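Local coordinates for protein Lys-gingipain catalytic subunit (PDB 6I9A) that cleaves proteins after lysine as a secreted cysteine endopeptidase of a periodontal pathogen, here blocked by the lysine-mimicking inhibitor KYT-36, at residues D160-T171 against S283-W291. Sequence-based numbering, arbitrary orientation.
With H8E (benzyl-N-[(2S)-1-[[(3S)-7-amino-1-(benzylamino)-1,2-dioxoheptan-3-yl]amino]-5-(2-methyl-2-phenylhydrazinyl)-1,5-dioxopentan-2-yl]carbamate), chain I.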
ATOM      1  N   ASP A 160      -6.908 -19.925 -17.906  1.00  9.19           N
ATOM      2  CA  ASP A 160      -6.064 -19.816 -19.101  1.00  9.97           C
ATOM      3  C   ASP A 160      -5.709 -21.217 -19.476  1.00  9.29           C
ATOM      4  O   ASP A 160      -5.116 -21.937 -18.666  1.00  9.74           O
ATOM      5  CB  ASP A 160      -4.814 -18.934 -18.882  1.00 10.05           C
ATOM      6  CG  ASP A 160      -4.103 -18.755 -20.203  1.00  9.98           C
ATOM      7  OD1 ASP A 160      -3.506 -19.737 -20.692  1.00  9.88           O
ATOM      8  OD2 ASP A 160      -4.108 -17.628 -20.744  1.00 13.26           O
ATOM      9  N   TYR A 161      -6.022 -21.632 -20.727  1.00  9.57           N
ATOM     10  CA  TYR A 161      -5.892 -23.054 -21.071  1.00 10.86           C
ATOM     11  C   TYR A 161      -4.501 -23.595 -20.775  1.00 10.00           C
ATOM     12  O   TYR A 161      -4.353 -24.733 -20.302  1.00 10.98           O
ATOM     13  CB  TYR A 161      -6.267 -23.298 -22.540  1.00 12.20           C
ATOM     14  CG  TYR A 161      -7.700 -22.887 -22.832  1.00 12.61           C
ATOM     15  CD1 TYR A 161      -8.776 -23.578 -22.283  1.00 17.20           C
ATOM     16  CD2 TYR A 161      -7.975 -21.755 -23.590  1.00 14.80           C
ATOM     17  CE1 TYR A 161     -10.099 -23.169 -22.530  1.00 18.80           C
ATOM     18  CE2 TYR A 161      -9.284 -21.341 -23.847  1.00 18.03           C
ATOM     19  CZ  TYR A 161     -10.343 -22.036 -23.298  1.00 17.86           C
ATOM     20  OH  TYR A 161     -11.626 -21.566 -23.562  1.00 22.75           O
ATOM     21  N   SER A 162      -3.453 -22.803 -21.126  1.00  9.84           N
ATOM     22  CA  SER A 162      -2.087 -23.281 -20.911  1.00  9.90           C
ATOM     23  C   SER A 162      -1.442 -22.755 -19.634  1.00  9.15           C
ATOM     24  O   SER A 162      -0.699 -23.498 -18.987  1.00 10.02           O
ATOM     25  CB  SER A 162      -1.176 -22.980 -22.102  1.00 11.16           C
ATOM     26  OG  SER A 162      -0.965 -21.581 -22.308  1.00 10.88           O
ATOM     27  N   TRP A 163      -1.698 -21.484 -19.285  1.00  8.35           N
ATOM     28  CA  TRP A 163      -0.953 -20.872 -18.180  1.00  8.35           C
ATOM     29  C   TRP A 163      -1.551 -21.137 -16.812  1.00  8.58           C
ATOM     30  O   TRP A 163      -0.830 -20.971 -15.819  1.00  8.75           O
ATOM     31  CB  TRP A 163      -0.859 -19.352 -18.394  1.00  8.67           C
ATOM     32  CG  TRP A 163       0.056 -18.933 -19.513  1.00  8.83           C
ATOM     33  CD1 TRP A 163      -0.315 -18.497 -20.755  1.00  9.26           C
ATOM     34  CD2 TRP A 163       1.479 -18.843 -19.452  1.00  9.20           C
ATOM     35  NE1 TRP A 163       0.804 -18.189 -21.492  1.00  9.47           N
ATOM     36  CE2 TRP A 163       1.920 -18.399 -20.717  1.00  9.19           C
ATOM     37  CE3 TRP A 163       2.435 -19.167 -18.468  1.00  9.91           C
ATOM     38  CZ2 TRP A 163       3.278 -18.210 -21.021  1.00 11.12           C
ATOM     39  CZ3 TRP A 163       3.780 -18.928 -18.748  1.00 10.31           C
ATOM     40  CH2 TRP A 163       4.191 -18.525 -20.035  1.00 10.40           C
ATOM     41  N   ASN A 164      -2.833 -21.529 -16.708  1.00  8.61           N
ATOM     42  CA  ASN A 164      -3.350 -21.783 -15.362  1.00  8.79           C
ATOM     43  C   ASN A 164      -2.529 -22.879 -14.675  1.00  9.20           C
ATOM     44  O   ASN A 164      -2.156 -22.737 -13.508  1.00  9.25           O
ATOM     45  CB  ASN A 164      -4.845 -22.159 -15.471  1.00 10.46           C
ATOM     46  CG  ASN A 164      -5.358 -22.790 -14.207  1.00  9.63           C
ATOM     47  OD1 ASN A 164      -5.179 -23.987 -13.963  1.00 11.00           O
ATOM     48  ND2 ASN A 164      -5.896 -21.961 -13.298  1.00 10.05           N
ATOM     49  N   SER A 165      -2.214 -23.975 -15.394  1.00  9.32           N
ATOM     50  CA  SER A 165      -1.461 -25.034 -14.711  1.00  9.74           C
ATOM     51  C   SER A 165       0.020 -24.712 -14.611  1.00  9.66           C
ATOM     52  O   SER A 165       0.698 -25.154 -13.664  1.00 10.75           O
ATOM     53  CB  SER A 165      -1.640 -26.373 -15.458  1.00 12.78           C
ATOM     54  OG  SER A 165      -1.136 -26.314 -16.793  1.00 13.16           O
ATOM     55  N   GLN A 166       0.564 -23.985 -15.591  1.00  9.39           N
ATOM     56  CA  GLN A 166       2.008 -23.744 -15.633  0.55  9.52           C
ATOM     57  C   GLN A 166       2.463 -22.669 -14.686  1.00  8.89           C
ATOM     58  O   GLN A 166       3.601 -22.743 -14.196  1.00  9.87           O
ATOM     59  CB  GLN A 166       2.445 -23.391 -17.053  0.55 10.51           C
ATOM     60  CG  GLN A 166       2.270 -24.607 -17.994  0.55 12.45           C
ATOM     61  CD  GLN A 166       3.317 -25.639 -17.652  0.55 14.68           C
ATOM     62  OE1 GLN A 166       4.497 -25.358 -17.721  0.55 18.28           O
ATOM     63  NE2 GLN A 166       2.900 -26.777 -17.201  0.55 18.00           N
ATOM     64  N   VAL A 167       1.610 -21.656 -14.443  1.00  8.83           N
ATOM     65  CA  VAL A 167       2.027 -20.534 -13.591  1.00  8.93           C
ATOM     66  C   VAL A 167       0.968 -20.166 -12.549  1.00  8.45           C
ATOM     67  O   VAL A 167       1.329 -19.895 -11.421  1.00  8.82           O
ATOM     68  CB  VAL A 167       2.323 -19.308 -14.481  1.00  9.33           C
ATOM     69  CG1 VAL A 167       2.338 -17.999 -13.685  1.00 10.08           C
ATOM     70  CG2 VAL A 167       3.673 -19.490 -15.188  1.00 10.32           C
ATOM     71  N   GLY A 168      -0.315 -20.107 -12.928  1.00  8.71           N
ATOM     72  CA  GLY A 168      -1.316 -19.631 -11.962  1.00  9.14           C
ATOM     73  C   GLY A 168      -1.378 -20.495 -10.722  1.00  8.72           C
ATOM     74  O   GLY A 168      -1.298 -20.011  -9.567  1.00  8.97           O
ATOM     75  N   GLN A 169      -1.514 -21.821 -10.936  1.00  9.14           N
ATOM     76  CA  GLN A 169      -1.600 -22.712  -9.775  1.00  9.65           C
ATOM     77  C   GLN A 169      -0.298 -22.739  -8.943  1.00  9.04           C
ATOM     78  O   GLN A 169      -0.344 -22.587  -7.731  1.00  9.85           O
ATOM     79  CB  GLN A 169      -2.016 -24.101 -10.186  1.00 10.30           C
ATOM     80  CG  GLN A 169      -3.452 -24.182 -10.720  1.00 10.78           C
ATOM     81  CD  GLN A 169      -3.908 -25.602 -10.832  1.00 11.55           C
ATOM     82  OE1 GLN A 169      -3.672 -26.407  -9.911  1.00 14.23           O
ATOM     83  NE2 GLN A 169      -4.547 -25.908 -11.934  1.00 12.27           N
ATOM     84  N   PRO A 170       0.884 -22.839  -9.581  1.00  9.20           N
ATOM     85  CA  PRO A 170       2.119 -22.783  -8.770  1.00  9.54           C
ATOM     86  C   PRO A 170       2.223 -21.494  -7.956  1.00  8.94           C
ATOM     87  O   PRO A 170       2.707 -21.517  -6.831  1.00  9.23           O
ATOM     88  CB  PRO A 170       3.259 -22.936  -9.814  1.00 11.35           C
ATOM     89  CG  PRO A 170       2.593 -23.719 -10.948  1.00 13.57           C
ATOM     90  CD  PRO A 170       1.165 -23.261 -10.983  1.00 10.10           C
ATOM     91  N   THR A 171       1.769 -20.351  -8.531  1.00  8.52           N
ATOM     92  CA  THR A 171       1.820 -19.074  -7.781  1.00  8.40           C
ATOM     93  C   THR A 171       0.991 -19.175  -6.498  1.00  8.58           C
ATOM     94  O   THR A 171       1.498 -18.906  -5.388  1.00  9.05           O
ATOM     95  CB  THR A 171       1.265 -17.946  -8.633  1.00  8.28           C
ATOM     96  OG1 THR A 171       2.089 -17.736  -9.794  1.00  8.63           O
ATOM     97  CG2 THR A 171       1.217 -16.627  -7.846  1.00  9.31           C
ATOM     98  N   SER A 283      -0.188  -6.971 -18.279  1.00  8.85           N
ATOM     99  CA  SER A 283       0.853  -7.629 -17.497  1.00  8.50           C
ATOM    100  C   SER A 283       1.220  -8.921 -18.212  1.00  8.09           C
ATOM    101  O   SER A 283       0.541  -9.290 -19.184  1.00  8.71           O
ATOM    102  CB  SER A 283       0.471  -7.848 -16.027  1.00  9.25           C
ATOM    103  OG  SER A 283      -0.464  -8.910 -15.914  1.00  9.68           O
ATOM    104  N   TYR A 284       2.289  -9.590 -17.766  1.00  8.37           N
ATOM    105  CA  TYR A 284       2.775 -10.762 -18.486  1.00  8.62           C
ATOM    106  C   TYR A 284       2.914 -11.929 -17.570  1.00  8.08           C
ATOM    107  O   TYR A 284       3.251 -11.800 -16.387  1.00  8.40           O
ATOM    108  CB  TYR A 284       4.144 -10.448 -19.151  1.00  9.24           C
ATOM    109  CG  TYR A 284       3.963  -9.563 -20.356  1.00  8.99           C
ATOM    110  CD1 TYR A 284       3.758  -8.186 -20.223  1.00  9.70           C
ATOM    111  CD2 TYR A 284       3.916 -10.111 -21.636  1.00 10.79           C
ATOM    112  CE1 TYR A 284       3.466  -7.401 -21.331  1.00 11.02           C
ATOM    113  CE2 TYR A 284       3.636  -9.332 -22.752  1.00 12.66           C
ATOM    114  CZ  TYR A 284       3.447  -7.982 -22.598  1.00 12.66           C
ATOM    115  OH  TYR A 284       3.229  -7.265 -23.754  1.00 16.41           O
ATOM    116  N   TRP A 285       2.670 -13.128 -18.131  1.00  8.41           N
ATOM    117  CA  TRP A 285       2.698 -14.326 -17.290  1.00  9.29           C
ATOM    118  C   TRP A 285       4.036 -14.541 -16.620  1.00  8.74           C
ATOM    119  O   TRP A 285       4.072 -14.941 -15.448  1.00  8.91           O
ATOM    120  CB  TRP A 285       2.313 -15.545 -18.144  1.00  9.59           C
ATOM    121  CG  TRP A 285       0.836 -15.661 -18.398  1.00  8.60           C
ATOM    122  CD1 TRP A 285       0.171 -15.299 -19.531  1.00  8.87           C
ATOM    123  CD2 TRP A 285      -0.174 -16.110 -17.464  1.00  8.74           C
ATOM    124  NE1 TRP A 285      -1.188 -15.528 -19.384  1.00  8.61           N
ATOM    125  CE2 TRP A 285      -1.420 -16.018 -18.133  1.00  8.90           C
ATOM    126  CE3 TRP A 285      -0.139 -16.596 -16.144  1.00  9.74           C
ATOM    127  CZ2 TRP A 285      -2.614 -16.401 -17.538  1.00  9.64           C
ATOM    128  CZ3 TRP A 285      -1.333 -16.994 -15.554  1.00  9.46           C
ATOM    129  CH2 TRP A 285      -2.550 -16.877 -16.249  1.00  9.52           C
ATOM    130  N   GLY A 286       5.153 -14.385 -17.344  1.00  8.76           N
ATOM    131  CA  GLY A 286       6.449 -14.666 -16.725  1.00  9.95           C
ATOM    132  C   GLY A 286       6.817 -13.706 -15.619  1.00  8.73           C
ATOM    133  O   GLY A 286       7.032 -14.088 -14.473  1.00  8.89           O
ATOM    134  N   GLU A 287       6.818 -12.390 -15.939  1.00  8.84           N
ATOM    135  CA  GLU A 287       7.156 -11.397 -14.907  1.00  8.67           C
ATOM    136  C   GLU A 287       6.161 -11.457 -13.752  1.00  8.13           C
ATOM    137  O   GLU A 287       6.605 -11.294 -12.627  1.00  8.17           O
ATOM    138  CB  GLU A 287       7.230  -9.986 -15.458  1.00  9.54           C
ATOM    139  CG  GLU A 287       8.577  -9.575 -16.042  1.00 10.25           C
ATOM    140  CD  GLU A 287       8.882 -10.036 -17.450  1.00 11.17           C
ATOM    141  OE1 GLU A 287       8.169 -10.921 -17.984  1.00 11.54           O
ATOM    142  OE2 GLU A 287       9.858  -9.478 -18.030  1.00 11.67           O
ATOM    143  N   ASP A 288       4.851 -11.687 -14.004  1.00  8.12           N
ATOM    144  CA  ASP A 288       3.937 -11.753 -12.853  1.00  7.93           C
ATOM    145  C   ASP A 288       4.249 -12.958 -11.971  1.00  7.85           C
ATOM    146  O   ASP A 288       4.013 -12.930 -10.755  1.00  8.33           O
ATOM    147  CB  ASP A 288       2.478 -11.822 -13.292  1.00  9.15           C
ATOM    148  CG  ASP A 288       1.782 -10.504 -13.557  1.00  8.17           C
ATOM    149  OD1 ASP A 288       2.440  -9.422 -13.424  1.00  8.52           O
ATOM    150  OD2 ASP A 288       0.574 -10.545 -13.828  1.00  8.73           O
ATOM    151  N   TYR A 289       4.726 -14.078 -12.578  1.00  7.74           N
ATOM    152  CA  TYR A 289       5.110 -15.255 -11.780  1.00  7.96           C
ATOM    153  C   TYR A 289       6.221 -14.855 -10.785  1.00  7.92           C
ATOM    154  O   TYR A 289       6.131 -15.109  -9.602  1.00  8.18           O
ATOM    155  CB  TYR A 289       5.509 -16.372 -12.737  1.00  7.99           C
ATOM    156  CG  TYR A 289       5.838 -17.731 -12.178  1.00  8.58           C
ATOM    157  CD1 TYR A 289       5.147 -18.264 -11.081  1.00  8.52           C
ATOM    158  CD2 TYR A 289       6.700 -18.573 -12.864  1.00  9.58           C
ATOM    159  CE1 TYR A 289       5.374 -19.583 -10.675  1.00  9.38           C
ATOM    160  CE2 TYR A 289       6.876 -19.897 -12.501  1.00  9.88           C
ATOM    161  CZ  TYR A 289       6.215 -20.396 -11.405  1.00  9.47           C
ATOM    162  OH  TYR A 289       6.382 -21.725 -11.007  1.00 10.56           O
ATOM    163  N   TYR A 290       7.271 -14.249 -11.317  1.00  7.90           N
ATOM    164  CA  TYR A 290       8.372 -13.832 -10.452  1.00  7.99           C
ATOM    165  C   TYR A 290       7.917 -12.798  -9.438  1.00  7.75           C
ATOM    166  O   TYR A 290       8.330 -12.839  -8.276  1.00  8.68           O
ATOM    167  CB  TYR A 290       9.539 -13.211 -11.283  1.00  9.32           C
ATOM    168  CG  TYR A 290       9.972 -14.076 -12.452  1.00  9.55           C
ATOM    169  CD1 TYR A 290      10.214 -15.434 -12.284  1.00  9.59           C
ATOM    170  CD2 TYR A 290      10.196 -13.518 -13.705  1.00  9.66           C
ATOM    171  CE1 TYR A 290      10.590 -16.233 -13.359  1.00 12.03           C
ATOM    172  CE2 TYR A 290      10.598 -14.300 -14.781  1.00 10.25           C
ATOM    173  CZ  TYR A 290      10.805 -15.654 -14.594  1.00 11.12           C
ATOM    174  OH  TYR A 290      11.193 -16.419 -15.672  1.00 11.94           O
ATOM    175  N   TRP A 291       7.046 -11.875  -9.889  1.00  7.63           N
ATOM    176  CA  TRP A 291       6.516 -10.821  -9.005  1.00  7.59           C
ATOM    177  C   TRP A 291       5.983 -11.400  -7.719  1.00  7.87           C
ATOM    178  O   TRP A 291       6.327 -10.956  -6.633  1.00  8.23           O
ATOM    179  CB  TRP A 291       5.443 -10.070  -9.790  1.00  8.48           C
ATOM    180  CG  TRP A 291       5.026  -8.730  -9.284  1.00  7.81           C
ATOM    181  CD1 TRP A 291       5.422  -7.535  -9.806  1.00  7.89           C
ATOM    182  CD2 TRP A 291       4.026  -8.423  -8.294  1.00  8.17           C
ATOM    183  NE1 TRP A 291       4.751  -6.505  -9.204  1.00  8.16           N
ATOM    184  CE2 TRP A 291       3.861  -7.020  -8.289  1.00  8.01           C
ATOM    185  CE3 TRP A 291       3.226  -9.194  -7.439  1.00  8.62           C
ATOM    186  CZ2 TRP A 291       2.917  -6.371  -7.494  1.00  8.61           C
ATOM    187  CZ3 TRP A 291       2.338  -8.543  -6.588  1.00  9.09           C
ATOM    188  CH2 TRP A 291       2.164  -7.150  -6.635  1.00  8.37           C
TER
HETATM  189  CAQ H8E I 707      -9.264  -9.206 -21.547  1.00 20.28           C
HETATM  190  CAK H8E I 707     -10.605  -9.591 -21.340  1.00 18.43           C
HETATM  191  CAH H8E I 707     -10.944 -10.945 -21.312  1.00 19.32           C
HETATM  192  CAL H8E I 707      -9.985 -11.934 -21.506  1.00 20.57           C
HETATM  193  CAR H8E I 707      -8.679 -11.523 -21.727  1.00 18.16           C
HETATM  194  CBO H8E I 707      -8.282 -10.193 -21.713  1.00 14.67           C
HETATM  195  CBA H8E I 707      -6.934  -9.886 -21.993  1.00 15.53           C
HETATM  196  NBE H8E I 707      -6.077  -9.903 -20.796  1.00 12.14           N
HETATM  197  CBL H8E I 707      -4.766 -10.271 -20.831  1.00 11.20           C
HETATM  198  OAE H8E I 707      -4.249 -10.725 -21.860  1.00 11.81           O
HETATM  199  CBN H8E I 707      -3.987 -10.101 -19.531  1.00 10.10           C
HETATM  200  OAG H8E I 707      -4.728 -10.016 -18.503  1.00  9.44           O
HETATM  201  CBS H8E I 707      -2.800 -11.110 -19.431  1.00 10.83           C
HETATM  202  CBB H8E I 707      -2.307 -11.323 -17.995  1.00  9.31           C
HETATM  203  CAY H8E I 707      -1.226 -12.401 -17.889  1.00  9.80           C
HETATM  204  CAX H8E I 707      -0.522 -12.472 -16.530  1.00  9.26           C
HETATM  205  CAW H8E I 707      -1.418 -13.054 -15.445  1.00  9.00           C
HETATM  206  NAB H8E I 707      -0.653 -13.124 -14.164  1.00  9.40           N
HETATM  207  NBG H8E I 707      -1.669 -10.760 -20.300  1.00  9.43           N
HETATM  208  C   H8E I 707      -1.166 -11.510 -21.280  1.00  9.80           C
HETATM  209  O   H8E I 707      -1.603 -12.593 -21.648  1.00 10.46           O
HETATM  210  CA  H8E I 707      -0.073 -10.798 -22.066  1.00  9.80           C
HETATM  211  N   H8E I 707       0.816 -11.729 -22.755  1.00  9.55           N
HETATM  212  CBK H8E I 707       1.671 -12.547 -22.090  1.00 10.08           C
HETATM  213  OAD H8E I 707       1.620 -12.610 -20.853  1.00 10.68           O
HETATM  214  OBI H8E I 707       2.477 -13.215 -22.825  1.00 11.62           O
HETATM  215  CBD H8E I 707       3.377 -14.198 -22.194  1.00 15.77           C
HETATM  216  CBP H8E I 707       4.036 -15.030 -23.200  1.00 13.89           C
HETATM  217  CAS H8E I 707       5.336 -14.771 -23.638  1.00 16.27           C
HETATM  218  CAM H8E I 707       6.007 -15.581 -24.604  1.00 17.05           C
HETATM  219  CAI H8E I 707       5.249 -16.629 -25.154  1.00 15.85           C
HETATM  220  CAN H8E I 707       3.935 -16.840 -24.766  1.00 15.45           C
HETATM  221  CAT H8E I 707       3.317 -16.065 -23.800  1.00 15.69           C
HETATM  222  CB  H8E I 707      -0.716  -9.865 -23.105  1.00 10.11           C
HETATM  223  CG  H8E I 707      -1.624 -10.610 -24.120  1.00 10.92           C
HETATM  224  CD  H8E I 707      -2.508  -9.651 -24.861  1.00 11.85           C
HETATM  225  OE1 H8E I 707      -2.086  -9.043 -25.846  1.00 14.42           O
HETATM  226  NE2 H8E I 707      -3.716  -9.505 -24.287  0.54 12.45           N
HETATM  227  NBT H8E I 707      -4.642  -8.541 -24.715  0.54 13.62           N
HETATM  228  CAA H8E I 707      -4.959  -7.551 -23.651  0.54 13.60           C
HETATM  229  CBQ H8E I 707      -5.632  -9.030 -25.622  0.54 14.50           C
HETATM  230  CAU H8E I 707      -6.900  -8.437 -25.727  0.54 16.51           C
HETATM  231  CAO H8E I 707      -7.819  -8.902 -26.663  0.54 19.23           C
HETATM  232  CAJ H8E I 707      -7.492  -9.967 -27.492  0.54 18.96           C
HETATM  233  CAP H8E I 707      -6.259 -10.593 -27.373  0.54 17.97           C
HETATM  234  CAV H8E I 707      -5.322 -10.113 -26.455  0.54 15.40           C
HETATM  235  O   HOH W   1      -3.196 -14.712 -21.291  1.00 11.41           O
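Trp163 and Trp285 stack face to face, the centroids of their five-membered rings 3.6 Å apart and the planes only 3° from parallel. The two indoles run in opposite directions, and each lays its own CB over the partner's benzene ring in a reciprocal pair of CH-pi contacts: Trp163 CB stands 3.3 Å from the centroid of the Trp285 six-membered ring, nearly on its normal, and Trp285 CB answers over Trp163. Both reach this overlap with CG anti to the carbonyl carbon. The other face of Trp285 receives the inhibitor's lysine-like chain, whose CAY lies over the rim, so the indole is sandwiched between protein and ligand. It is a wall of the S1 pocket of this C25 catalytic domain, a caspase-like fold of clan CD. At the bottom of that pocket the carboxylate of Asp288 takes the ligand amine, with OD2 2.9 Å from NAB, and also accepts from Ser283 OG; Ser283 O accepts from the inhibitor's amide NBG, and Trp285 N donates to OAD, its carbamate carbonyl. At the edge of the indole, in its plane, a water 2.9 Å from Trp285 NE1 accepts that N-H and donates to Asp160 OD2 and the inhibitor's O. Asp160 also bonds His216, the inferred proton donor, through OD2, while OD1 caps Trp163 N in a nearly straight bond (171°), so one carboxylate holds both the active-site histidine and the turn that leads into the helix. Farther along the two nearly parallel helices, Val167 splits its branches: CG1 meets the Trp285 edge and Tyr289 CB, whereas CG2 sits over the Tyr289 ring, 4.2 Å from its centroid. With CG anti to the backbone N (chi1 -175°), the Tyr289 ring extends across to Pro170 CB and to Thr171 OG1, a hydroxyl already hydrogen-bonded to Val167 O, and its own OH is hydrogen-bonded to Val298 O.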